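Local coordinates for endoribonuclease ToxN (Pectobacterium atrosepticum, PDB 2XDB), which cleaves RNA at AAA(U/G) sequences as the toxin of a type III toxin-antitoxin system and is bound by repeats of the antitoxin RNA ToxI, at residues K9-L14 and D19-S24; I84-M89 and D126-K131; D133-L138 and Q145-F150. One frame throughout, in Å; residues are numbered along the deposited sequence.

Overall arrangement
All three are contacts within the chain that also meet bound ToxI RNA; strand 80-91 forms one side of contact 2 and is touched by contacts 1 and 3. Contact 1, where 19-24 folds back on helix 8-17, holds A1 of chain B and binds the N3 edge of U2, while contact 2 stacks F88 on the face of U2 and lies near the phosphate of U3. K20 O packs 3.5 Å from F88 CD2, although the two centres are 18 Å apart. Contacts 2 and 3 have centres 10 Å apart and share helix 125-140; K87 O and C148 N, 3.0 Å apart, probably form a hydrogen bond. Contact 3, centred 17 Å from contact 1, approaches U21 of chain B.

Contact 1: K9-L14 and D19-S24; sequences KYIEYL and DKVPNS. With nucleotides of chain B.
I11 and L14, one turn apart on helix 8-17, offer their aliphatic side chains to V21, and the valine divides its two methyls between them. Its CG1 stands anti to the backbone N (chi1 160°) and meets I11 CG2 at 3.9 Å, the two side chains crossing obliquely. The other methyl, CG2, rests 3.9 Å from L14 CB. A short, branched residue suits this place because it can fill two neighbouring spots on the helix surface at once. I11 is branched too and serves two partners: CG2 also lies 3.4 Å from P22 O, while CG1 reaches toward S24, three residues further along than V21, and packs against its CB at 3.6 Å. The small serine lets the loop run close beside the isoleucine.

With V21 and S24 turned to the helix, the segment 19-24 leaves backbone groups for the RNA. On the Hoogsteen edge of the adenine A1 of chain B, N23 N donates to N7 at 3.0 Å. The amino group N6 donates to D19 O at 2.7 Å on its N1 side, in an almost straight bond (172°), and weakly to V21 O on the other. The next base, U2 of chain B, gives its N3 hydrogen to K20 O at 2.8 Å, again nearly straight (176°), and its O4 lies beside P22 CB. Recognition of this kind depends on backbone position.

K15, on the last turns of the helix, ties the loop back by bonding through NZ to both V21 O and N23 OD1. I90 receives I11, L14 and P22, so the helix and its following loop pack on strand 80-91, an inner strand of the antiparallel sheet.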
loop_
_atom_site.group_PDB
_atom_site.type_symbol
_atom_site.label_atom_id
_atom_site.label_comp_id
_atom_site.label_asym_id
_atom_site.label_seq_id
_atom_site.Cartn_x
_atom_site.Cartn_y
_atom_site.Cartn_z
ATOM N N LYS A 9 -11.010 11.120 -5.828
ATOM C CA LYS A 9 -11.138 12.463 -5.287
ATOM C C LYS A 9 -10.171 12.636 -4.119
ATOM O O LYS A 9 -9.434 13.618 -4.057
ATOM C CB LYS A 9 -12.587 12.738 -4.868
ATOM C CG LYS A 9 -13.617 12.085 -5.791
ATOM C CD LYS A 9 -13.658 10.555 -5.579
ATOM C CE LYS A 9 -14.158 9.786 -6.809
ATOM N NZ LYS A 9 -14.284 8.324 -6.533
ATOM N N TYR A 10 -10.160 11.655 -3.219
ATOM C CA TYR A 10 -9.249 11.647 -2.083
ATOM C C TYR A 10 -7.782 11.586 -2.515
ATOM O O TYR A 10 -6.952 12.350 -2.024
ATOM C CB TYR A 10 -9.568 10.480 -1.146
ATOM C CG TYR A 10 -8.801 10.532 0.151
ATOM C CD1 TYR A 10 -9.084 11.494 1.104
ATOM C CD2 TYR A 10 -7.792 9.623 0.422
ATOM C CE1 TYR A 10 -8.384 11.547 2.290
ATOM C CE2 TYR A 10 -7.092 9.663 1.611
ATOM C CZ TYR A 10 -7.385 10.628 2.534
ATOM O OH TYR A 10 -6.687 10.680 3.716
ATOM N N ILE A 11 -7.451 10.680 -3.427
ATOM C CA ILE A 11 -6.088 10.614 -3.934
ATOM C C ILE A 11 -5.678 11.955 -4.553
ATOM O O ILE A 11 -4.575 12.459 -4.310
ATOM C CB ILE A 11 -5.928 9.528 -4.990
ATOM C CG1 ILE A 11 -6.068 8.142 -4.368
ATOM C CG2 ILE A 11 -4.572 9.650 -5.656
ATOM C CD1 ILE A 11 -4.908 7.736 -3.502
ATOM N N GLU A 12 -6.562 12.537 -5.355
ATOM C CA GLU A 12 -6.243 13.804 -5.994
ATOM C C GLU A 12 -6.005 14.869 -4.928
ATOM O O GLU A 12 -5.110 15.703 -5.050
ATOM C CB GLU A 12 -7.343 14.238 -6.970
ATOM C CG GLU A 12 -7.615 13.251 -8.114
ATOM C CD GLU A 12 -6.374 12.918 -8.944
ATOM O OE1 GLU A 12 -6.254 11.754 -9.394
ATOM O OE2 GLU A 12 -5.523 13.813 -9.150
ATOM N N TYR A 13 -6.796 14.838 -3.868
ATOM C CA TYR A 13 -6.638 15.842 -2.828
ATOM C C TYR A 13 -5.261 15.702 -2.170
ATOM O O TYR A 13 -4.475 16.644 -2.172
ATOM C CB TYR A 13 -7.795 15.774 -1.833
ATOM C CG TYR A 13 -7.586 16.561 -0.570
ATOM C CD1 TYR A 13 -7.576 17.946 -0.589
ATOM C CD2 TYR A 13 -7.412 15.915 0.652
ATOM C CE1 TYR A 13 -7.393 18.672 0.571
ATOM C CE2 TYR A 13 -7.226 16.627 1.811
ATOM C CZ TYR A 13 -7.218 18.009 1.761
ATOM O OH TYR A 13 -7.034 18.727 2.914
ATOM N N LEU A 14 -4.944 14.519 -1.655
ATOM C CA LEU A 14 -3.611 14.312 -1.088
ATOM C C LEU A 14 -2.504 14.644 -2.116
ATOM O O LEU A 14 -1.464 15.208 -1.762
ATOM C CB LEU A 14 -3.442 12.886 -0.543
ATOM C CG LEU A 14 -4.421 12.362 0.511
ATOM C CD1 LEU A 14 -4.107 10.900 0.864
ATOM C CD2 LEU A 14 -4.412 13.228 1.772
ATOM N N ASP A 19 3.147 14.860 -4.295
ATOM C CA ASP A 19 2.912 14.231 -5.585
ATOM C C ASP A 19 3.381 12.781 -5.593
ATOM O O ASP A 19 3.095 12.041 -6.527
ATOM C CB ASP A 19 3.604 15.027 -6.688
ATOM C CG ASP A 19 5.072 15.239 -6.405
ATOM O OD1 ASP A 19 5.435 16.317 -5.885
ATOM O OD2 ASP A 19 5.864 14.316 -6.687
ATOM N N LYS A 20 4.094 12.376 -4.547
ATOM C CA LYS A 20 4.519 10.986 -4.415
ATOM C C LYS A 20 3.371 10.065 -4.039
ATOM O O LYS A 20 3.490 8.852 -4.170
ATOM C CB LYS A 20 5.654 10.846 -3.408
ATOM C CG LYS A 20 7.003 11.230 -3.985
ATOM C CD LYS A 20 8.028 11.425 -2.897
ATOM C CE LYS A 20 9.207 12.224 -3.409
ATOM N NZ LYS A 20 10.098 12.661 -2.287
ATOM N N VAL A 21 2.265 10.635 -3.566
ATOM C CA VAL A 21 1.064 9.851 -3.312
ATOM C C VAL A 21 0.790 9.030 -4.561
ATOM O O VAL A 21 0.898 9.542 -5.670
ATOM C CB VAL A 21 -0.144 10.766 -3.061
ATOM C CG1 VAL A 21 -1.445 10.010 -3.274
ATOM C CG2 VAL A 21 -0.071 11.390 -1.675
ATOM N N PRO A 22 0.433 7.752 -4.398
ATOM C CA PRO A 22 0.305 6.870 -5.567
ATOM C C PRO A 22 -0.820 7.225 -6.539
ATOM O O PRO A 22 -1.906 7.598 -6.091
ATOM C CB PRO A 22 0.037 5.499 -4.950
ATOM C CG PRO A 22 -0.328 5.758 -3.536
ATOM C CD PRO A 22 0.331 7.020 -3.129
ATOM N N ASN A 23 -0.552 7.097 -7.842
ATOM C CA ASN A 23 -1.586 7.184 -8.872
ATOM C C ASN A 23 -2.695 6.179 -8.638
ATOM O O ASN A 23 -2.430 5.016 -8.392
ATOM C CB ASN A 23 -1.000 6.929 -10.257
ATOM C CG ASN A 23 -0.026 7.988 -10.671
ATOM O OD1 ASN A 23 0.078 9.028 -10.021
ATOM N ND2 ASN A 23 0.710 7.733 -11.748
ATOM N N SER A 24 -3.941 6.621 -8.742
ATOM C CA SER A 24 -5.066 5.754 -8.436
ATOM C C SER A 24 -5.716 5.249 -9.712
ATOM O O SER A 24 -6.197 4.117 -9.771
ATOM C CB SER A 24 -6.090 6.492 -7.570
ATOM O OG SER A 24 -7.132 5.625 -7.148
ATOM O "O5'" A B 1 3.423 2.108 -10.063
ATOM C "C5'" A B 1 3.598 1.998 -11.469
ATOM C "C4'" A B 1 4.361 3.175 -12.024
ATOM O "O4'" A B 1 3.486 4.329 -12.132
ATOM C "C3'" A B 1 5.533 3.657 -11.185
ATOM O "O3'" A B 1 6.696 2.885 -11.410
ATOM C "C2'" A B 1 5.672 5.113 -11.613
ATOM O "O2'" A B 1 6.369 5.209 -12.843
ATOM C "C1'" A B 1 4.223 5.505 -11.886
ATOM N N9 A B 1 3.602 6.262 -10.779
ATOM C C8 A B 1 2.506 5.937 -10.023
ATOM N N7 A B 1 2.202 6.844 -9.125
ATOM C C5 A B 1 3.156 7.839 -9.299
ATOM C C6 A B 1 3.395 9.079 -8.663
ATOM N N6 A B 1 2.671 9.579 -7.662
ATOM N N1 A B 1 4.436 9.818 -9.091
ATOM C C2 A B 1 5.183 9.342 -10.090
ATOM N N3 A B 1 5.066 8.204 -10.765
ATOM C C4 A B 1 4.020 7.489 -10.319
ATOM P P U B 2 7.685 2.487 -10.223
ATOM O OP1 U B 2 8.912 1.859 -10.748
ATOM O OP2 U B 2 6.841 1.749 -9.253
ATOM O "O5'" U B 2 8.075 3.905 -9.644
ATOM C "C5'" U B 2 8.894 4.814 -10.359
ATOM C "C4'" U B 2 9.034 6.103 -9.594
ATOM O "O4'" U B 2 7.760 6.798 -9.534
ATOM C "C3'" U B 2 9.440 5.946 -8.141
ATOM O "O3'" U B 2 10.833 5.775 -8.001
ATOM C "C2'" U B 2 8.935 7.231 -7.520
ATOM O "O2'" U B 2 9.820 8.284 -7.853
ATOM C "C1'" U B 2 7.634 7.453 -8.288
ATOM N N1 U B 2 6.417 6.936 -7.621
ATOM C C2 U B 2 5.804 7.718 -6.673
ATOM O O2 U B 2 6.240 8.800 -6.349
ATOM N N3 U B 2 4.675 7.188 -6.107
ATOM C C4 U B 2 4.094 5.973 -6.398
ATOM O O4 U B 2 3.066 5.623 -5.817
ATOM C C5 U B 2 4.782 5.224 -7.397
ATOM C C6 U B 2 5.887 5.720 -7.960
#

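Contact 2: I84-M89 and D126-K131; sequences INLKFM and DKIASK. With nucleotides of chain B.
The ring of F88 is sandwiched between its own neighbour and the RNA. K87 CG sits 4.0 Å above the centre of one face; over the opposite face the uracil of U2 of chain B lies flat and nearly parallel, its N3 3.3 Å above the ring centre. At the edge, near the ring plane, U3 of chain B brings OP1 to 3.9 Å from F88 CZ. Phenylalanine suits the place because its broad apolar face can cover a base.

K87 combines two roles: aliphatic carbons back the phenyl ring, while the amino end lies between N85 OD1 and OP1 of U3. The bend at the last torsion (chi4 -62°) turns NZ toward N85 OD1, to which it donates at 3.1 Å, approaching 24° out of the carbonyl plane. Both CE and NZ of K87 stay in close contact with OP1 of U3, each 3.0 Å from it. The asparagine thus helps to position the lysine.

On the other side of the segment 84-89 the contact with helix 125-140 is apolar. I84 CD1 meets I128 CD1 at 3.8 Å with the side chains crossing at about a right angle, as do L86 and K131, whose nearest atoms are L86 CD1 and K131 CB at 3.9 Å. Only the carbon stem of K131 serves here; its NZ bonds to the carbonyl oxygens of S65 and E63. The inverse gamma turn at N85 and the short 3-10 piece at 86-87 interrupt strand 80-91 and send successive side chains to different surroundings.

The chemistry is thus split: branched aliphatics bury one side against the helix, whereas an aromatic face meets a base and the positive charge of K87 would probably offset the negative phosphate of U3.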
loop_
_atom_site.group_PDB
_atom_site.type_symbol
_atom_site.label_atom_id
_atom_site.label_comp_id
_atom_site.label_asym_id
_atom_site.label_seq_id
_atom_site.Cartn_x
_atom_site.Cartn_y
_atom_site.Cartn_z
ATOM N N ILE A 84 4.599 -4.676 -1.934
ATOM C CA ILE A 84 3.868 -3.626 -1.246
ATOM C C ILE A 84 4.789 -2.417 -1.179
ATOM O O ILE A 84 5.889 -2.505 -0.640
ATOM C CB ILE A 84 3.521 -4.043 0.178
ATOM C CG1 ILE A 84 2.686 -5.316 0.190
ATOM C CG2 ILE A 84 2.775 -2.939 0.886
ATOM C CD1 ILE A 84 2.385 -5.817 1.608
ATOM N N ASN A 85 4.366 -1.293 -1.743
ATOM C CA ASN A 85 5.226 -0.116 -1.759
ATOM C C ASN A 85 5.040 0.748 -0.511
ATOM O O ASN A 85 4.412 1.810 -0.551
ATOM C CB ASN A 85 5.000 0.690 -3.023
ATOM C CG ASN A 85 6.283 0.963 -3.768
ATOM O OD1 ASN A 85 7.358 1.048 -3.174
ATOM N ND2 ASN A 85 6.179 1.102 -5.081
ATOM N N LEU A 86 5.586 0.274 0.602
ATOM C CA LEU A 86 5.435 0.954 1.873
ATOM C C LEU A 86 5.795 2.450 1.837
ATOM O O LEU A 86 5.175 3.252 2.532
ATOM C CB LEU A 86 6.257 0.236 2.948
ATOM C CG LEU A 86 5.811 -1.195 3.206
ATOM C CD1 LEU A 86 6.772 -1.869 4.145
ATOM C CD2 LEU A 86 4.385 -1.230 3.758
ATOM N N LYS A 87 6.793 2.829 1.047
ATOM C CA LYS A 87 7.257 4.215 1.082
ATOM C C LYS A 87 6.244 5.193 0.519
ATOM O O LYS A 87 6.394 6.400 0.664
ATOM C CB LYS A 87 8.614 4.380 0.393
ATOM C CG LYS A 87 8.696 3.929 -1.032
ATOM C CD LYS A 87 10.103 4.219 -1.544
ATOM C CE LYS A 87 10.220 4.125 -3.051
ATOM N NZ LYS A 87 9.897 2.742 -3.503
ATOM N N PHE A 88 5.203 4.671 -0.115
ATOM C CA PHE A 88 4.110 5.520 -0.571
ATOM C C PHE A 88 2.787 5.188 0.086
ATOM O O PHE A 88 1.745 5.415 -0.504
ATOM C CB PHE A 88 3.949 5.432 -2.077
ATOM C CG PHE A 88 5.196 5.735 -2.818
ATOM C CD1 PHE A 88 5.679 4.864 -3.776
ATOM C CD2 PHE A 88 5.908 6.885 -2.540
ATOM C CE1 PHE A 88 6.845 5.145 -4.454
ATOM C CE2 PHE A 88 7.078 7.170 -3.221
ATOM C CZ PHE A 88 7.547 6.295 -4.173
ATOM N N MET A 89 2.822 4.642 1.294
ATOM C CA MET A 89 1.601 4.450 2.065
ATOM C C MET A 89 1.022 5.812 2.447
ATOM O O MET A 89 1.749 6.809 2.480
ATOM C CB MET A 89 1.888 3.647 3.324
ATOM C CG MET A 89 2.810 4.353 4.293
ATOM S SD MET A 89 3.147 3.320 5.721
ATOM C CE MET A 89 4.174 4.434 6.677
ATOM N N ASP A 126 2.808 -9.331 10.616
ATOM C CA ASP A 126 3.561 -8.619 11.647
ATOM C C ASP A 126 4.835 -7.985 11.104
ATOM O O ASP A 126 5.178 -6.846 11.438
ATOM C CB ASP A 126 3.865 -9.533 12.830
ATOM C CG ASP A 126 2.619 -9.881 13.628
ATOM O OD1 ASP A 126 1.636 -9.105 13.579
ATOM O OD2 ASP A 126 2.615 -10.934 14.304
ATOM N N LYS A 127 5.538 -8.727 10.263
ATOM C CA LYS A 127 6.709 -8.183 9.608
ATOM C C LYS A 127 6.325 -6.904 8.873
ATOM O O LYS A 127 7.009 -5.887 8.969
ATOM C CB LYS A 127 7.281 -9.202 8.641
ATOM C CG LYS A 127 8.578 -8.781 8.030
ATOM C CD LYS A 127 9.242 -9.953 7.332
ATOM C CE LYS A 127 9.391 -11.143 8.257
ATOM N NZ LYS A 127 10.190 -12.198 7.589
ATOM N N ILE A 128 5.202 -6.953 8.162
ATOM C CA ILE A 128 4.750 -5.813 7.389
ATOM C C ILE A 128 4.447 -4.601 8.261
ATOM O O ILE A 128 4.865 -3.492 7.949
ATOM C CB ILE A 128 3.529 -6.153 6.546
ATOM C CG1 ILE A 128 3.914 -7.159 5.458
ATOM C CG2 ILE A 128 2.965 -4.878 5.932
ATOM C CD1 ILE A 128 2.715 -7.844 4.789
ATOM N N ALA A 129 3.731 -4.815 9.359
ATOM C CA ALA A 129 3.401 -3.718 10.260
ATOM C C ALA A 129 4.652 -3.148 10.917
ATOM O O ALA A 129 4.757 -1.954 11.161
ATOM C CB ALA A 129 2.395 -4.176 11.316
ATOM N N SER A 130 5.610 -4.014 11.203
ATOM C CA SER A 130 6.811 -3.574 11.881
ATOM C C SER A 130 7.679 -2.742 10.951
ATOM O O SER A 130 8.265 -1.748 11.362
ATOM C CB SER A 130 7.582 -4.768 12.411
ATOM O OG SER A 130 8.900 -4.372 12.736
ATOM N N LYS A 131 7.758 -3.139 9.687
ATOM C CA LYS A 131 8.479 -2.332 8.713
ATOM C C LYS A 131 7.809 -0.977 8.533
ATOM O O LYS A 131 8.489 0.028 8.388
ATOM C CB LYS A 131 8.574 -3.047 7.375
ATOM C CG LYS A 131 9.569 -4.179 7.355
ATOM C CD LYS A 131 9.407 -5.002 6.102
ATOM C CE LYS A 131 10.419 -6.119 6.053
ATOM N NZ LYS A 131 11.707 -5.577 5.589
ATOM P P U B 2 7.685 2.487 -10.223
ATOM O OP1 U B 2 8.912 1.859 -10.748
ATOM O OP2 U B 2 6.841 1.749 -9.253
ATOM O "O5'" U B 2 8.075 3.905 -9.644
ATOM C "C5'" U B 2 8.894 4.814 -10.359
ATOM C "C4'" U B 2 9.034 6.103 -9.594
ATOM O "O4'" U B 2 7.760 6.798 -9.534
ATOM C "C3'" U B 2 9.440 5.946 -8.141
ATOM O "O3'" U B 2 10.833 5.775 -8.001
ATOM C "C2'" U B 2 8.935 7.231 -7.520
ATOM O "O2'" U B 2 9.820 8.284 -7.853
ATOM C "C1'" U B 2 7.634 7.453 -8.288
ATOM N N1 U B 2 6.417 6.936 -7.621
ATOM C C2 U B 2 5.804 7.718 -6.673
ATOM O O2 U B 2 6.240 8.800 -6.349
ATOM N N3 U B 2 4.675 7.188 -6.107
ATOM C C4 U B 2 4.094 5.973 -6.398
ATOM O O4 U B 2 3.066 5.623 -5.817
ATOM C C5 U B 2 4.782 5.224 -7.397
ATOM C C6 U B 2 5.887 5.720 -7.960
ATOM P P U B 3 11.450 5.294 -6.614
ATOM O OP1 U B 3 10.435 4.418 -5.982
ATOM O OP2 U B 3 11.900 6.513 -5.903
ATOM O "O5'" U B 3 12.657 4.408 -7.131
ATOM C "C5'" U B 3 12.361 3.107 -7.614
ATOM C "C4'" U B 3 13.218 2.740 -8.796
ATOM O "O4'" U B 3 12.752 3.420 -9.987
ATOM C "C3'" U B 3 14.675 3.136 -8.696
ATOM O "O3'" U B 3 15.411 2.228 -7.901
ATOM C "C2'" U B 3 15.102 3.159 -10.156
ATOM O "O2'" U B 3 15.304 1.839 -10.631
ATOM C "C1'" U B 3 13.847 3.706 -10.831
ATOM N N1 U B 3 13.892 5.161 -11.061
ATOM C C2 U B 3 12.998 5.671 -11.980
ATOM O O2 U B 3 12.195 4.979 -12.585
ATOM N N3 U B 3 13.071 7.025 -12.164
ATOM C C4 U B 3 13.932 7.897 -11.538
ATOM O O4 U B 3 13.867 9.093 -11.820
ATOM C C5 U B 3 14.832 7.291 -10.601
ATOM C C6 U B 3 14.782 5.972 -10.400
#

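Contact 3: D133-L138 and Q145-F150; sequences DTLRNL and QGTCNF. With nucleotides of chain B.
F150 meets helix 125-140 obliquely, with CD2 4.1 Å from R136 CA and CZ 4.3 Å from L135 CD2. Phenylalanine suits the place through its long apolar reach, which spans from helix backbone to a leucine methyl. L135 extends its other methyl, CD1, to T147 CG2 at 4.5 Å. R136 keeps CB and CG near the ring; beyond CG the extended chain leaves it, and NE forms a salt bridge with E154.

Over the centre of one face of the F150 ring, 3.5 Å above it, stands C148 O. The same carbonyl accepts a bond from T147 OG1 at 2.9 Å, the hydroxyl approaching from above the carbonyl plane. Next comes N149, the N-cap of helix 150-156: its OD1 accepts from L152 N, so the asparagine side chain caps the first turn of the helix that F150 begins. The backbone of C148 is bonded in turn to that of K87 in strand 80-91.

Elsewhere on helix 125-140, T134 and N137 address the phosphate of U21 of chain B. T134 OG1 lies 3.2 Å from OP1 but also has S130 O as a possible acceptor, and N137 ND2 makes a weak hydrogen bond to OP2 at 3.3 Å.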
loop_
_atom_site.group_PDB
_atom_site.type_symbol
_atom_site.label_atom_id
_atom_site.label_comp_id
_atom_site.label_asym_id
_atom_site.label_seq_id
_atom_site.Cartn_x
_atom_site.Cartn_y
_atom_site.Cartn_z
ATOM N N ASP A 133 6.039 0.769 10.699
ATOM C CA ASP A 133 6.280 1.582 11.873
ATOM C C ASP A 133 7.687 2.164 11.833
ATOM O O ASP A 133 7.886 3.346 12.113
ATOM C CB ASP A 133 6.081 0.753 13.144
ATOM C CG ASP A 133 6.204 1.587 14.422
ATOM O OD1 ASP A 133 5.683 2.720 14.456
ATOM O OD2 ASP A 133 6.817 1.105 15.403
ATOM N N THR A 134 8.668 1.342 11.479
ATOM C CA THR A 134 10.044 1.808 11.519
ATOM C C THR A 134 10.278 2.773 10.370
ATOM O O THR A 134 11.055 3.717 10.483
ATOM C CB THR A 134 11.057 0.652 11.454
ATOM O OG1 THR A 134 10.779 -0.289 12.497
ATOM C CG2 THR A 134 12.471 1.171 11.634
ATOM N N LEU A 135 9.582 2.543 9.266
ATOM C CA LEU A 135 9.715 3.404 8.102
ATOM C C LEU A 135 9.298 4.816 8.463
ATOM O O LEU A 135 10.033 5.780 8.223
ATOM C CB LEU A 135 8.876 2.877 6.947
ATOM C CG LEU A 135 8.806 3.765 5.717
ATOM C CD1 LEU A 135 10.190 3.940 5.131
ATOM C CD2 LEU A 135 7.855 3.164 4.694
ATOM N N ARG A 136 8.126 4.935 9.068
ATOM C CA ARG A 136 7.594 6.247 9.414
ATOM C C ARG A 136 8.466 6.910 10.478
ATOM O O ARG A 136 8.723 8.105 10.409
ATOM C CB ARG A 136 6.143 6.117 9.874
ATOM C CG ARG A 136 5.503 7.360 10.431
ATOM C CD ARG A 136 4.073 7.028 10.899
ATOM N NE ARG A 136 3.374 8.198 11.400
ATOM C CZ ARG A 136 3.407 8.604 12.663
ATOM N NH1 ARG A 136 4.088 7.916 13.564
ATOM N NH2 ARG A 136 2.753 9.702 13.026
ATOM N N ASN A 137 8.943 6.136 11.447
ATOM C CA ASN A 137 9.818 6.698 12.469
ATOM C C ASN A 137 11.065 7.326 11.852
ATOM O O ASN A 137 11.392 8.476 12.127
ATOM C CB ASN A 137 10.217 5.640 13.484
ATOM C CG ASN A 137 9.096 5.294 14.416
ATOM O OD1 ASN A 137 8.187 6.099 14.625
ATOM N ND2 ASN A 137 9.143 4.088 14.990
ATOM N N LEU A 138 11.747 6.564 11.005
ATOM C CA LEU A 138 12.909 7.075 10.304
ATOM C C LEU A 138 12.573 8.338 9.524
ATOM O O LEU A 138 13.362 9.286 9.507
ATOM C CB LEU A 138 13.495 6.010 9.385
ATOM C CG LEU A 138 14.056 4.788 10.134
ATOM C CD1 LEU A 138 14.705 3.791 9.203
ATOM C CD2 LEU A 138 15.057 5.236 11.156
ATOM N N GLN A 145 14.593 9.538 2.882
ATOM C CA GLN A 145 13.932 10.409 1.916
ATOM C C GLN A 145 13.344 9.625 0.752
ATOM O O GLN A 145 13.541 8.422 0.649
ATOM C CB GLN A 145 14.889 11.488 1.395
ATOM C CG GLN A 145 16.364 11.181 1.599
ATOM C CD GLN A 145 16.874 11.687 2.934
ATOM O OE1 GLN A 145 16.297 12.609 3.517
ATOM N NE2 GLN A 145 17.960 11.089 3.428
ATOM N N GLY A 146 12.628 10.318 -0.125
ATOM C CA GLY A 146 12.017 9.673 -1.268
ATOM C C GLY A 146 10.766 8.913 -0.888
ATOM O O GLY A 146 10.303 8.052 -1.636
ATOM N N THR A 147 10.218 9.225 0.281
ATOM C CA THR A 147 8.927 8.676 0.664
ATOM C C THR A 147 7.867 9.769 0.716
ATOM O O THR A 147 8.190 10.954 0.681
ATOM C CB THR A 147 9.005 7.990 2.033
ATOM O OG1 THR A 147 8.823 8.955 3.082
ATOM C CG2 THR A 147 10.334 7.302 2.187
ATOM N N CYS A 148 6.601 9.376 0.799
ATOM C CA CYS A 148 5.547 10.354 1.032
ATOM C C CYS A 148 5.896 11.103 2.296
ATOM O O CYS A 148 6.406 10.519 3.256
ATOM C CB CYS A 148 4.174 9.695 1.211
ATOM S SG CYS A 148 3.419 9.026 -0.286
ATOM N N ASN A 149 5.609 12.398 2.296
ATOM C CA ASN A 149 5.818 13.222 3.464
ATOM C C ASN A 149 4.733 12.923 4.499
ATOM O O ASN A 149 3.695 13.590 4.547
ATOM C CB ASN A 149 5.807 14.693 3.060
ATOM C CG ASN A 149 6.133 15.615 4.205
ATOM O OD1 ASN A 149 6.109 15.226 5.385
ATOM N ND2 ASN A 149 6.431 16.860 3.870
ATOM N N PHE A 150 4.973 11.913 5.327
ATOM C CA PHE A 150 3.950 11.454 6.264
ATOM C C PHE A 150 3.419 12.535 7.212
ATOM O O PHE A 150 2.226 12.568 7.493
ATOM C CB PHE A 150 4.439 10.256 7.060
ATOM C CG PHE A 150 4.898 9.109 6.215
ATOM C CD1 PHE A 150 4.047 8.534 5.285
ATOM C CD2 PHE A 150 6.178 8.582 6.376
ATOM C CE1 PHE A 150 4.469 7.461 4.499
ATOM C CE2 PHE A 150 6.607 7.514 5.598
ATOM C CZ PHE A 150 5.747 6.950 4.658
ATOM P P U B 21 12.524 2.343 15.821
ATOM O OP1 U B 21 12.068 1.134 15.078
ATOM O OP2 U B 21 12.361 3.680 15.194
ATOM O "O5'" U B 21 11.865 2.342 17.268
ATOM C "C5'" U B 21 12.173 3.359 18.215
ATOM C "C4'" U B 21 12.273 2.836 19.632
ATOM O "O4'" U B 21 11.045 2.154 20.018
ATOM C "C3'" U B 21 13.412 1.856 19.919
ATOM O "O3'" U B 21 13.907 2.099 21.238
ATOM C "C2'" U B 21 12.692 0.510 19.912
ATOM O "O2'" U B 21 13.359 -0.511 20.618
ATOM C "C1'" U B 21 11.374 0.895 20.579
ATOM N N1 U B 21 10.212 -0.041 20.507
ATOM C C2 U B 21 10.173 -1.115 19.625
ATOM O O2 U B 21 11.063 -1.401 18.842
ATOM N N3 U B 21 9.021 -1.871 19.690
ATOM C C4 U B 21 7.924 -1.683 20.512
ATOM O O4 U B 21 6.963 -2.454 20.447
ATOM C C5 U B 21 8.038 -0.560 21.389
ATOM C C6 U B 21 9.145 0.193 21.351
#